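Local coordinates for protein malyl-CoA lyase/beta-methylmalyl-CoA lyase (Methylobacterium extorquens, PDB 5UGR) that belongs to the HpcH/HpaI aldolase/citrate lyase family, folds as a TIM barrel and holds a magnesium ion, at residues L13-L18 with D319-K324; I39-E44 with K71-R76; N58-L63 with E94-L99; N147-A152 with Q210-V215; R280-M285 with R309-L314. All blocks are in the same frame, centred on the assembly; numbering follows the deposited sequence.

Contact 1: L13-L18 with D319-K324; sequences LHRSEL and DAMGGK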
# COMPACT_ATOMS: atom_id res chain seq x y z
N LEU A 13 8.73 24.14 23.52
CA LEU A 13 9.81 25.00 23.07
C LEU A 13 11.05 24.15 22.88
O LEU A 13 11.41 23.36 23.73
CB LEU A 13 10.06 26.11 24.10
CG LEU A 13 11.14 27.09 23.74
CD1 LEU A 13 10.77 27.97 22.58
CD2 LEU A 13 11.40 28.00 24.93
N HIS A 14 11.65 24.23 21.71
CA HIS A 14 12.69 23.29 21.29
C HIS A 14 13.74 23.97 20.41
O HIS A 14 14.10 23.49 19.33
CB HIS A 14 11.97 22.15 20.56
CG HIS A 14 12.76 20.91 20.39
ND1 HIS A 14 12.16 19.68 20.21
CD2 HIS A 14 14.09 20.69 20.36
CE1 HIS A 14 13.09 18.76 20.12
NE2 HIS A 14 14.27 19.35 20.18
N ARG A 15 14.25 25.11 20.84
CA ARG A 15 15.28 25.83 20.08
C ARG A 15 16.66 25.17 20.11
O ARG A 15 17.42 25.20 19.13
CB ARG A 15 15.39 27.27 20.59
CG ARG A 15 14.13 28.09 20.52
CD ARG A 15 14.23 29.34 21.35
NE ARG A 15 14.50 29.04 22.74
CZ ARG A 15 14.94 29.94 23.62
NH1 ARG A 15 15.14 31.21 23.30
NH2 ARG A 15 15.16 29.57 24.86
N SER A 16 16.99 24.64 21.28
CA SER A 16 18.28 24.07 21.59
C SER A 16 18.10 22.71 22.21
O SER A 16 17.24 22.52 23.10
CB SER A 16 19.06 25.00 22.55
OG SER A 16 18.31 25.33 23.70
N GLU A 17 18.89 21.75 21.72
CA GLU A 17 18.81 20.36 22.21
C GLU A 17 20.21 19.93 22.57
O GLU A 17 21.05 19.69 21.68
CB GLU A 17 18.18 19.49 21.14
CG GLU A 17 18.12 18.00 21.45
CD GLU A 17 17.28 17.18 20.47
OE1 GLU A 17 17.33 15.91 20.51
OE2 GLU A 17 16.55 17.82 19.66
N LEU A 18 20.48 19.84 23.89
CA LEU A 18 21.84 19.55 24.37
C LEU A 18 21.99 18.06 24.61
O LEU A 18 21.20 17.45 25.33
CB LEU A 18 22.08 20.30 25.67
CG LEU A 18 23.40 20.06 26.38
CD1 LEU A 18 24.52 20.68 25.57
CD2 LEU A 18 23.38 20.65 27.77
N ASP A 319 4.96 31.77 24.52
CA ASP A 319 4.58 31.92 25.93
C ASP A 319 5.63 31.25 26.78
O ASP A 319 5.96 31.72 27.86
CB ASP A 319 3.22 31.27 26.19
CG ASP A 319 2.03 32.07 25.60
OD1 ASP A 319 2.21 33.25 25.11
OD2 ASP A 319 0.90 31.52 25.72
N ALA A 320 6.14 30.09 26.33
CA ALA A 320 7.19 29.37 27.09
C ALA A 320 8.45 30.19 27.26
O ALA A 320 9.09 30.18 28.31
CB ALA A 320 7.53 28.06 26.40
N MET A 321 8.82 30.90 26.22
CA MET A 321 9.98 31.76 26.22
C MET A 321 9.80 32.84 27.25
O MET A 321 10.75 33.17 27.94
CB MET A 321 10.30 32.35 24.83
CG MET A 321 11.51 31.66 24.21
SD MET A 321 11.68 32.48 22.68
CE MET A 321 12.67 33.87 23.36
N GLY A 322 8.60 33.39 27.34
CA GLY A 322 8.32 34.47 28.23
C GLY A 322 8.43 34.06 29.67
O GLY A 322 8.64 34.91 30.51
N GLY A 323 8.26 32.77 29.97
CA GLY A 323 8.31 32.32 31.37
C GLY A 323 9.58 31.62 31.81
O GLY A 323 9.63 31.11 32.91
N LYS A 324 10.59 31.62 30.93
CA LYS A 324 11.81 30.80 31.14
C LYS A 324 12.71 31.34 32.24
O LYS A 324 13.05 30.59 33.18
CB LYS A 324 12.55 30.56 29.78
CG LYS A 324 13.22 29.17 29.70
CD LYS A 324 13.49 28.70 28.29
CE LYS A 324 14.13 27.27 28.20
NZ LYS A 324 15.64 27.35 27.97
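L13 and M321 cross at about a right angle, and R15 meets the same methionine in the same manner, so the sulfur side chain lies against both. L13 CG stands anti to the backbone N (chi1 -179°), and beyond it the CD2 methyl packs on M321 CG at 3.7 Å. Nearer the backbone, L13 CB rests on A320 CB at 3.9 Å; alanine is small enough for the last helical turn to come close. Leucine suits a place where a loop must offer branched apolar bulk to a helix side.

M321 CG also lies over one face of the R15 guanidinium, 3.8 Å above its plane and displaced toward the rim. The methionine then bends at chi3, and its CE reaches R15 NH1 at 3.6 Å. A long, flexible thioether can follow a flat cation in this way without competing for its N-H groups.

K324, the last modelled residue, slides past R15 in the opposite direction. Its NZ sits at the guanidinium edge, near the plane, 3.9 Å from R15 NH2. Two positive charges this close would repel, but D37 forms salt bridges with both K324 NZ and R15 NE and probably offsets the repulsion. The contact thus brings the C-terminal end of helix 305-322 against the loop leading into strand 16-21, the first strand of the TIM barrel.

Contact 2: I39-E44 with K71-R76; sequences IFLDLE and KTMMIR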
# COMPACT_ATOMS: atom_id res chain seq x y z
N ILE A 39 17.15 18.61 26.85
CA ILE A 39 18.38 17.87 27.09
C ILE A 39 18.12 16.40 26.87
O ILE A 39 17.11 15.88 27.36
CB ILE A 39 18.92 18.06 28.56
CG1 ILE A 39 19.36 19.52 28.73
CG2 ILE A 39 20.09 17.09 28.82
CD1 ILE A 39 19.86 19.86 30.14
N PHE A 40 19.00 15.73 26.12
CA PHE A 40 18.98 14.28 26.15
C PHE A 40 20.20 13.73 26.83
O PHE A 40 21.32 14.18 26.58
CB PHE A 40 18.71 13.61 24.77
CG PHE A 40 19.83 13.62 23.78
CD1 PHE A 40 20.86 12.70 23.82
CD2 PHE A 40 19.76 14.45 22.66
CE1 PHE A 40 21.82 12.66 22.82
CE2 PHE A 40 20.69 14.41 21.66
CZ PHE A 40 21.74 13.48 21.74
N LEU A 41 19.92 12.80 27.74
CA LEU A 41 20.93 12.04 28.42
C LEU A 41 21.21 10.78 27.63
O LEU A 41 20.28 9.96 27.40
CB LEU A 41 20.48 11.74 29.85
CG LEU A 41 20.02 12.96 30.68
CD1 LEU A 41 19.64 12.53 32.10
CD2 LEU A 41 21.12 14.07 30.70
N ASP A 42 22.45 10.64 27.16
CA ASP A 42 22.76 9.68 26.12
C ASP A 42 23.24 8.33 26.69
O ASP A 42 24.13 8.27 27.56
CB ASP A 42 23.85 10.29 25.26
CG ASP A 42 24.05 9.56 23.92
OD1 ASP A 42 23.16 8.77 23.52
OD2 ASP A 42 25.14 9.81 23.30
N LEU A 43 22.66 7.26 26.16
CA LEU A 43 23.13 5.89 26.42
C LEU A 43 23.75 5.25 25.22
O LEU A 43 24.26 4.14 25.30
CB LEU A 43 21.92 5.02 26.86
CG LEU A 43 21.18 5.56 28.11
CD1 LEU A 43 19.67 5.54 27.99
CD2 LEU A 43 21.59 4.80 29.29
N GLU A 44 23.60 5.93 24.08
CA GLU A 44 23.89 5.38 22.75
C GLU A 44 25.27 5.84 22.25
O GLU A 44 26.29 5.51 22.87
CB GLU A 44 22.67 5.63 21.80
CG GLU A 44 22.70 4.82 20.48
CD GLU A 44 22.78 5.61 19.19
OE1 GLU A 44 23.01 6.85 19.28
OE2 GLU A 44 22.67 4.95 18.10
N LYS A 71 13.01 22.12 32.00
CA LYS A 71 13.58 21.56 30.74
C LYS A 71 12.80 20.34 30.29
O LYS A 71 12.29 19.57 31.10
CB LYS A 71 15.06 21.23 30.91
CG LYS A 71 15.94 22.49 31.11
CD LYS A 71 17.33 21.99 31.36
CE LYS A 71 18.34 23.06 31.53
NZ LYS A 71 18.06 23.84 32.75
N THR A 72 12.70 20.15 28.98
CA THR A 72 12.21 18.88 28.45
C THR A 72 13.36 17.87 28.56
O THR A 72 14.39 18.04 27.90
CB THR A 72 11.74 19.00 27.01
OG1 THR A 72 10.68 19.96 26.92
CG2 THR A 72 11.28 17.69 26.44
N MET A 73 13.15 16.83 29.37
CA MET A 73 14.20 15.87 29.68
C MET A 73 13.96 14.58 28.92
O MET A 73 12.87 13.97 28.97
CB MET A 73 14.26 15.61 31.19
CG MET A 73 14.76 16.80 31.99
SD MET A 73 16.35 17.49 31.44
CE MET A 73 17.42 16.03 31.56
N MET A 74 15.02 14.15 28.22
CA MET A 74 14.95 13.01 27.31
C MET A 74 16.12 12.05 27.56
O MET A 74 17.14 12.46 28.10
CB MET A 74 14.99 13.58 25.87
CG MET A 74 14.71 12.61 24.72
SD MET A 74 14.10 13.49 23.25
CE MET A 74 15.53 14.50 22.84
N ILE A 75 15.96 10.81 27.12
CA ILE A 75 17.10 9.90 27.01
C ILE A 75 17.21 9.44 25.55
O ILE A 75 16.17 9.23 24.88
CB ILE A 75 16.97 8.67 27.91
CG1 ILE A 75 15.62 7.90 27.72
CG2 ILE A 75 17.17 9.05 29.37
CD1 ILE A 75 15.39 6.64 28.51
N ARG A 76 18.46 9.31 25.08
CA ARG A 76 18.71 8.66 23.79
C ARG A 76 19.06 7.20 24.14
O ARG A 76 20.11 6.89 24.72
CB ARG A 76 19.76 9.29 22.95
CG ARG A 76 19.94 8.51 21.62
CD ARG A 76 20.77 9.21 20.58
NE ARG A 76 22.16 9.49 21.00
CZ ARG A 76 23.05 10.15 20.26
NH1 ARG A 76 22.70 10.56 19.04
NH2 ARG A 76 24.25 10.50 20.72
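R76 fills the gap between F40, D42 and E44, where strands 39-42 and 72-76 pair in parallel, their axes 30° apart. Hydrogen bonds I39 N to T72 O, M74 N to I39 O, L41 N to M74 O, R76 N to L41 O and L43 N to R76 O knit them, setting F40 beside M74 and D42 beside R76. The bumps alternate: F40, D42, M74 and R76 share one face of the sheet, I39, L41, M73 and I75 the other. On that second face M73 bends at chi2 and chi3, its SD 3.9 Å from I39 CB and its CE against I39 and L41. An unbranched, pliant side chain can fill the hollow between two branched ones. Just before the strand, K71 covers the tip of I39 with its CD, 3.5 Å from I39 CD1, while its amine reaches the oxygens of A32 and S34.

On the other face the R76 guanidinium is wedged into a slot. F40 CE1 lies over one side, 3.5 Å above the plane, E44 OE1 over the opposite side, both toward the rim. D42 closes the edge: R76 NE gives to D42 OD1 and R76 NH2 to D42 OD2, each at 2.8 Å and nearly straight, from above the carboxylate plane. E44 N reaches D42 OD1 from the opposite face, making an Asx turn.

E44 OE1 adds charge attraction alone. One buried cation lies between two carboxylates and probably offsets part of their charge, steadying D42 in the turn just before D45, a magnesium ligand.

Contact 3: N58-L63 with E94-L99; sequences NIIQAL and EACPRL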
# COMPACT_ATOMS: atom_id res chain seq x y z
N ASN A 58 23.77 5.87 36.17
CA ASN A 58 24.07 7.29 36.32
C ASN A 58 22.88 8.13 35.94
O ASN A 58 22.52 9.11 36.65
CB ASN A 58 25.27 7.73 35.51
CG ASN A 58 26.59 7.07 35.93
OD1 ASN A 58 26.75 6.55 37.05
ND2 ASN A 58 27.56 7.13 35.04
N ILE A 59 22.25 7.76 34.80
CA ILE A 59 21.11 8.54 34.37
C ILE A 59 19.87 8.46 35.28
O ILE A 59 19.17 9.43 35.51
CB ILE A 59 20.76 8.12 32.88
CG1 ILE A 59 21.83 8.73 31.96
CG2 ILE A 59 19.36 8.60 32.48
CD1 ILE A 59 21.79 8.26 30.51
N ILE A 60 19.64 7.29 35.84
CA ILE A 60 18.57 7.14 36.78
C ILE A 60 18.80 8.09 37.98
O ILE A 60 17.90 8.82 38.41
CB ILE A 60 18.44 5.68 37.25
CG1 ILE A 60 17.83 4.82 36.11
CG2 ILE A 60 17.57 5.60 38.48
CD1 ILE A 60 17.85 3.33 36.34
N GLN A 61 20.03 8.09 38.47
CA GLN A 61 20.38 8.95 39.62
C GLN A 61 20.22 10.43 39.22
O GLN A 61 19.59 11.23 39.96
CB GLN A 61 21.82 8.63 40.14
CG GLN A 61 22.38 9.73 41.03
CD GLN A 61 23.65 9.35 41.76
OE1 GLN A 61 23.69 9.48 42.96
NE2 GLN A 61 24.69 8.92 41.04
N ALA A 62 20.71 10.77 37.99
CA ALA A 62 20.65 12.17 37.58
C ALA A 62 19.19 12.64 37.39
O ALA A 62 18.83 13.75 37.85
CB ALA A 62 21.43 12.37 36.28
N LEU A 63 18.35 11.82 36.76
CA LEU A 63 16.98 12.21 36.57
C LEU A 63 16.20 12.34 37.87
O LEU A 63 15.32 13.19 37.99
CB LEU A 63 16.23 11.23 35.64
CG LEU A 63 16.58 11.32 34.17
CD1 LEU A 63 16.05 10.09 33.47
CD2 LEU A 63 15.99 12.58 33.59
N GLU A 94 10.74 2.83 34.46
CA GLU A 94 10.20 2.38 35.77
C GLU A 94 10.59 3.31 36.89
O GLU A 94 9.77 3.60 37.75
CB GLU A 94 10.65 0.94 36.07
CG GLU A 94 9.88 -0.13 35.33
CD GLU A 94 10.27 -1.55 35.71
OE1 GLU A 94 11.21 -1.76 36.52
OE2 GLU A 94 9.58 -2.48 35.22
N ALA A 95 11.85 3.78 36.87
CA ALA A 95 12.45 4.48 38.03
C ALA A 95 12.30 5.98 38.03
O ALA A 95 12.53 6.60 39.07
CB ALA A 95 13.90 4.11 38.16
N CYS A 96 11.96 6.58 36.87
CA CYS A 96 12.21 8.02 36.71
C CYS A 96 11.00 8.77 36.18
O CYS A 96 10.90 9.06 34.98
CB CYS A 96 13.41 8.27 35.81
SG CYS A 96 14.95 7.48 36.29
N PRO A 97 10.05 9.12 37.07
CA PRO A 97 8.90 9.96 36.67
C PRO A 97 9.30 11.29 35.98
O PRO A 97 8.51 11.82 35.21
CB PRO A 97 8.19 10.27 38.01
CG PRO A 97 8.68 9.27 38.96
CD PRO A 97 9.97 8.71 38.48
N ARG A 98 10.47 11.85 36.30
CA ARG A 98 10.92 13.12 35.71
C ARG A 98 11.11 13.06 34.21
O ARG A 98 11.05 14.07 33.53
CB ARG A 98 12.17 13.65 36.41
CG ARG A 98 12.72 14.99 35.91
CD ARG A 98 11.71 16.08 36.11
NE ARG A 98 12.09 17.38 35.60
CZ ARG A 98 11.96 17.72 34.31
NH1 ARG A 98 11.56 16.82 33.41
NH2 ARG A 98 12.27 18.96 33.92
N LEU A 99 11.39 11.87 33.68
CA LEU A 99 11.59 11.74 32.24
C LEU A 99 10.37 12.23 31.49
O LEU A 99 9.24 11.82 31.77
CB LEU A 99 11.90 10.28 31.91
CG LEU A 99 12.34 10.04 30.48
CD1 LEU A 99 13.65 10.70 30.12
CD2 LEU A 99 12.34 8.54 30.18
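L63 has the most surface buried by this contact, and it meets C96 and L99 mainly through its CD1 methyl, with its CB also against C96. CD1 touches both residues, C96 CB at 4.0 Å and L99 CD1 at 4.2 Å. A leucine on the inward side of helix 52-65 is long enough for one methyl to do so.

C96 is the second main contributor. Its SG turns anti to the carbonyl carbon (chi1 -55°) and comes to rest over the helix backbone, 3.7 Å from I60 CA. A compact sulfur suits this close approach to the helix backbone. I60, third in buried area, lays CG2 against both C96 SG, at 3.9 Å, and A95 CB, at 4.0 Å, so its branched wall flanks the cysteine.

C96 is where the chain leaves helix 85-95, and a type I turn from C96 to L99 swings it back toward the barrel. Within that turn R98 presents its CB to L63 O at 3.6 Å, then bends at chi2 and carries its guanidinium away to D100.

The contact lies in the outer layer of the barrel. Helix 85-95 adds I92 against I60 and L63, and on the barrel side L99 touches I75 of strand 72-76.

Contact 4: N147-A152 with Q210-V215; sequences NVEAIA and QNRMLV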
# COMPACT_ATOMS: atom_id res chain seq x y z
N ASN A 147 12.05 6.24 4.33
CA ASN A 147 10.79 5.93 4.94
C ASN A 147 10.28 7.07 5.83
O ASN A 147 9.36 6.86 6.63
CB ASN A 147 10.89 4.62 5.72
CG ASN A 147 11.11 3.45 4.80
OD1 ASN A 147 10.19 3.06 4.08
ND2 ASN A 147 12.27 2.92 4.79
N VAL A 148 10.81 8.29 5.65
CA VAL A 148 10.56 9.32 6.65
C VAL A 148 9.11 9.75 6.74
O VAL A 148 8.61 10.04 7.84
CB VAL A 148 11.50 10.53 6.43
CG1 VAL A 148 11.28 11.26 5.12
CG2 VAL A 148 11.52 11.46 7.64
N GLU A 149 8.39 9.76 5.61
CA GLU A 149 7.01 10.17 5.62
C GLU A 149 6.15 9.18 6.39
O GLU A 149 5.26 9.57 7.15
CB GLU A 149 6.49 10.33 4.19
CG GLU A 149 7.23 11.36 3.36
CD GLU A 149 8.50 10.86 2.66
OE1 GLU A 149 8.93 9.60 2.70
OE2 GLU A 149 9.08 11.82 2.04
N ALA A 150 6.40 7.88 6.19
CA ALA A 150 5.73 6.85 6.95
C ALA A 150 6.08 6.86 8.43
O ALA A 150 5.20 6.66 9.30
CB ALA A 150 6.01 5.45 6.34
N ILE A 151 7.33 7.13 8.72
CA ILE A 151 7.73 7.22 10.15
C ILE A 151 6.98 8.34 10.84
O ILE A 151 6.63 8.26 12.01
CB ILE A 151 9.27 7.37 10.26
CG1 ILE A 151 9.98 6.07 9.81
CG2 ILE A 151 9.69 7.75 11.67
CD1 ILE A 151 11.45 6.25 9.47
N ALA A 152 6.70 9.43 10.10
CA ALA A 152 6.08 10.58 10.73
C ALA A 152 4.68 10.33 11.32
O ALA A 152 4.26 11.11 12.17
CB ALA A 152 5.98 11.73 9.71
N GLN A 210 17.45 17.59 4.60
CA GLN A 210 16.74 18.54 5.48
C GLN A 210 15.34 18.87 4.99
O GLN A 210 14.40 18.89 5.76
CB GLN A 210 17.57 19.82 5.65
CG GLN A 210 18.79 19.59 6.57
CD GLN A 210 19.59 20.86 6.75
OE1 GLN A 210 19.71 21.67 5.85
NE2 GLN A 210 20.16 21.03 7.92
N ASN A 211 15.21 19.10 3.68
CA ASN A 211 13.92 19.45 3.14
C ASN A 211 12.98 18.25 3.21
O ASN A 211 11.80 18.41 3.50
CB ASN A 211 14.00 19.96 1.71
CG ASN A 211 14.37 21.46 1.60
OD1 ASN A 211 13.50 22.34 1.54
ND2 ASN A 211 15.66 21.75 1.61
N ARG A 212 13.45 17.06 2.89
CA ARG A 212 12.53 15.90 2.95
C ARG A 212 12.06 15.65 4.35
O ARG A 212 10.86 15.40 4.55
CB ARG A 212 13.16 14.66 2.34
CG ARG A 212 12.13 13.54 2.16
CD ARG A 212 12.74 12.37 1.40
NE ARG A 212 11.81 11.25 1.43
CZ ARG A 212 12.07 10.06 0.96
NH1 ARG A 212 13.26 9.79 0.39
NH2 ARG A 212 11.16 9.11 1.15
N MET A 213 12.97 15.72 5.31
CA MET A 213 12.53 15.55 6.70
C MET A 213 11.61 16.66 7.17
O MET A 213 10.60 16.37 7.84
CB MET A 213 13.74 15.43 7.64
CG MET A 213 13.39 14.89 9.02
SD MET A 213 14.68 15.07 10.26
CE MET A 213 14.37 16.78 10.70
N LEU A 214 11.91 17.89 6.78
CA LEU A 214 11.05 19.03 7.08
C LEU A 214 9.62 18.81 6.58
O LEU A 214 8.64 19.04 7.31
CB LEU A 214 11.62 20.29 6.47
CG LEU A 214 10.74 21.56 6.52
CD1 LEU A 214 10.89 22.23 7.83
CD2 LEU A 214 10.99 22.44 5.36
N VAL A 215 9.48 18.41 5.32
CA VAL A 215 8.16 18.20 4.73
C VAL A 215 7.41 17.11 5.51
O VAL A 215 6.20 17.29 5.84
CB VAL A 215 8.25 17.93 3.22
CG1 VAL A 215 6.91 17.34 2.68
CG2 VAL A 215 8.66 19.19 2.50
O HOH W 1 8.92 14.51 2.58
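The E149 carboxylate lies at the edge of the R212 guanidinium, and the two planes are only 27° apart. This is a side-on grip, each oxygen taking one nitrogen. R212 NH2 gives to E149 OE1 at 2.8 Å, almost straight and on the oxygen's syn lone pair, and R212 NE gives to E149 OE2 at 2.9 Å, also on the syn side but a little out of the carboxylate plane. V148 CG1 approaches the guanidinium obliquely, 3.7 Å from R212 NE. Both E149 and R212 have a second deposited conformer, so this grip belongs to one of the modelled states.

The two side chains cross at about a right angle. R212 runs extended from CG to NE, whereas E149 bends at chi2 (85°), which turns its CD toward the arginine. A water then links E149 OE2 to R212 O, donating to both, so that OE2 is held by the arginine and the water together.

Valine suits the place beside the arginine because its branches serve two partners. V148 slides past R212 in the opposite direction, its CG1 against R212 CG and CD, and V148 CG2 packs on M213 CG at 4.1 Å.

The ion pair lies at a subunit interface: E149 OE2 and R212 NH1 make long, weak ion pairs with R212 and E149, respectively, of neighbouring subunits. On the inner side V148 and M213 both touch M161 of strand 158-163 and I139 of strand 134-139, so helices 148-151 and 207-220 meet over two adjacent barrel strands.

Contact 5: R280-M285 with R309-L314; sequences RILEAM and RMAEAL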
# COMPACT_ATOMS: atom_id res chain seq x y z
N ARG A 280 -2.74 37.78 16.55
CA ARG A 280 -3.87 38.41 15.86
C ARG A 280 -4.81 37.40 15.26
O ARG A 280 -6.01 37.65 15.18
CB ARG A 280 -3.36 39.34 14.77
CG ARG A 280 -2.62 40.55 15.38
CD ARG A 280 -2.20 41.54 14.32
NE ARG A 280 -3.35 42.22 13.73
CZ ARG A 280 -3.60 42.29 12.41
NH1 ARG A 280 -2.78 41.81 11.52
NH2 ARG A 280 -4.72 42.87 11.97
N ILE A 281 -4.27 36.26 14.85
CA ILE A 281 -5.10 35.15 14.44
C ILE A 281 -6.00 34.69 15.61
O ILE A 281 -7.19 34.46 15.41
CB ILE A 281 -4.27 34.01 13.83
CG1 ILE A 281 -3.78 34.40 12.43
CG2 ILE A 281 -5.07 32.73 13.75
CD1 ILE A 281 -2.68 33.48 11.85
N LEU A 282 -5.41 34.53 16.79
CA LEU A 282 -6.18 34.08 17.96
C LEU A 282 -7.25 35.13 18.31
O LEU A 282 -8.37 34.75 18.66
CB LEU A 282 -5.25 33.77 19.17
CG LEU A 282 -4.17 32.69 18.98
CD1 LEU A 282 -3.69 32.21 20.34
CD2 LEU A 282 -4.59 31.55 18.09
N GLU A 283 -6.91 36.41 18.21
CA GLU A 283 -7.95 37.41 18.50
C GLU A 283 -9.01 37.41 17.38
O GLU A 283 -10.19 37.53 17.68
CB GLU A 283 -7.36 38.79 18.81
CG GLU A 283 -6.69 38.90 20.19
CD GLU A 283 -7.66 38.91 21.32
OE1 GLU A 283 -8.40 39.89 21.45
OE2 GLU A 283 -7.69 37.94 22.09
N ALA A 284 -8.63 37.14 16.13
CA ALA A 284 -9.62 37.01 15.06
C ALA A 284 -10.56 35.83 15.27
O ALA A 284 -11.76 35.87 14.92
CB ALA A 284 -8.92 36.87 13.71
N MET A 285 -10.03 34.75 15.86
CA MET A 285 -10.88 33.61 16.24
C MET A 285 -11.90 34.03 17.28
O MET A 285 -13.08 33.65 17.20
CB MET A 285 -10.05 32.48 16.84
CG MET A 285 -9.12 31.84 15.86
SD MET A 285 -7.80 30.95 16.68
CE MET A 285 -8.70 29.79 17.71
N ARG A 309 -4.34 26.18 13.82
CA ARG A 309 -3.55 25.24 14.61
C ARG A 309 -2.07 25.58 14.66
O ARG A 309 -1.44 25.45 15.73
CB ARG A 309 -3.82 23.79 14.22
CG ARG A 309 -5.24 23.35 14.48
CD ARG A 309 -5.61 21.97 13.99
NE ARG A 309 -6.88 21.52 14.58
CZ ARG A 309 -7.25 20.26 14.67
NH1 ARG A 309 -6.50 19.26 14.14
NH2 ARG A 309 -8.42 20.00 15.24
N MET A 310 -1.52 26.07 13.54
CA MET A 310 -0.15 26.57 13.54
C MET A 310 0.04 27.76 14.44
O MET A 310 1.06 27.89 15.11
CB MET A 310 0.34 26.90 12.13
CG MET A 310 0.43 25.70 11.26
SD MET A 310 1.34 25.97 9.70
CE MET A 310 3.05 25.97 10.29
N ALA A 311 -0.94 28.66 14.45
CA ALA A 311 -0.86 29.85 15.28
C ALA A 311 -0.91 29.50 16.77
O ALA A 311 -0.11 30.01 17.55
CB ALA A 311 -1.99 30.80 14.93
N GLU A 312 -1.78 28.56 17.11
CA GLU A 312 -1.87 28.12 18.50
C GLU A 312 -0.54 27.52 18.97
O GLU A 312 -0.08 27.80 20.08
CB GLU A 312 -3.01 27.11 18.68
CG GLU A 312 -4.39 27.70 18.55
CD GLU A 312 -5.52 26.70 18.55
OE1 GLU A 312 -5.30 25.55 18.10
OE2 GLU A 312 -6.65 27.11 18.94
N ALA A 313 0.10 26.72 18.09
CA ALA A 313 1.39 26.08 18.44
C ALA A 313 2.49 27.14 18.63
O ALA A 313 3.28 27.08 19.64
CB ALA A 313 1.78 25.04 17.38
N LEU A 314 2.53 28.12 17.72
CA LEU A 314 3.56 29.15 17.83
C LEU A 314 3.41 29.97 19.11
O LEU A 314 4.41 30.32 19.75
CB LEU A 314 3.57 30.08 16.63
CG LEU A 314 4.65 31.16 16.64
CD1 LEU A 314 6.03 30.54 16.69
CD2 LEU A 314 4.46 32.03 15.40
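I281 turns CG1 anti to its carbonyl carbon (chi1 -74°), which leaves CG2 anti to the backbone N, and that methyl meets A311 CB at 3.8 Å. L282 likewise has CG anti to the carbonyl carbon (chi1 -60°), and from there its CD2 reaches E312 CG at 3.9 Å and A311 CB at 4.2 Å. A311 is therefore touched by two branched neighbours. A bare methyl lets the helices come near at this point, where I281 CA and A311 CA are 6.8 Å apart.

The axes of segments 280-285 and 309-314 pass 9.6 Å from each other at -123°, and five residues touch here. Their helices, 272-291 and 305-322, come after the last TIM-barrel strand, 252-255, and the helix 259-268 that follows it; the hairpin of strands 296-298 and 301-303 lies between them in sequence. M285 and A284 touch V296 of that hairpin.

E312, extended beyond CG, offers its CG methylene to L282, so the aliphatic part of a charged side chain packs on the leucine. M285, modelled in two conformations, bends at chi3 in the one described and brings CE to 3.6 Å from E312 OE2, crossing the glutamate at about a right angle. L282 also touches I315 of the partner helix.

Overall arrangement
The chain opens contact 1 with the residues leading into the first barrel strand and closes it only in residues 319-324, at its modelled end, so the other four contacts all fall within that one long loop. Contact 2 pairs strands 38-42 and 72-76. Contact 3 crosses it, starting in the helix between those strands and ending where helix 85-95 gives way to a turn; the two touch, with R98 reaching K71 O. F40 N likewise meets L18 O, joining contact 2 to contact 1. Contact 4 follows in series, across the chain's centre from contacts 2 and 3, and ties helix 148-151 to helix 207-220. Contact 5 comes last, tying helix 272-291 to helix 305-322, which contact 1 also uses.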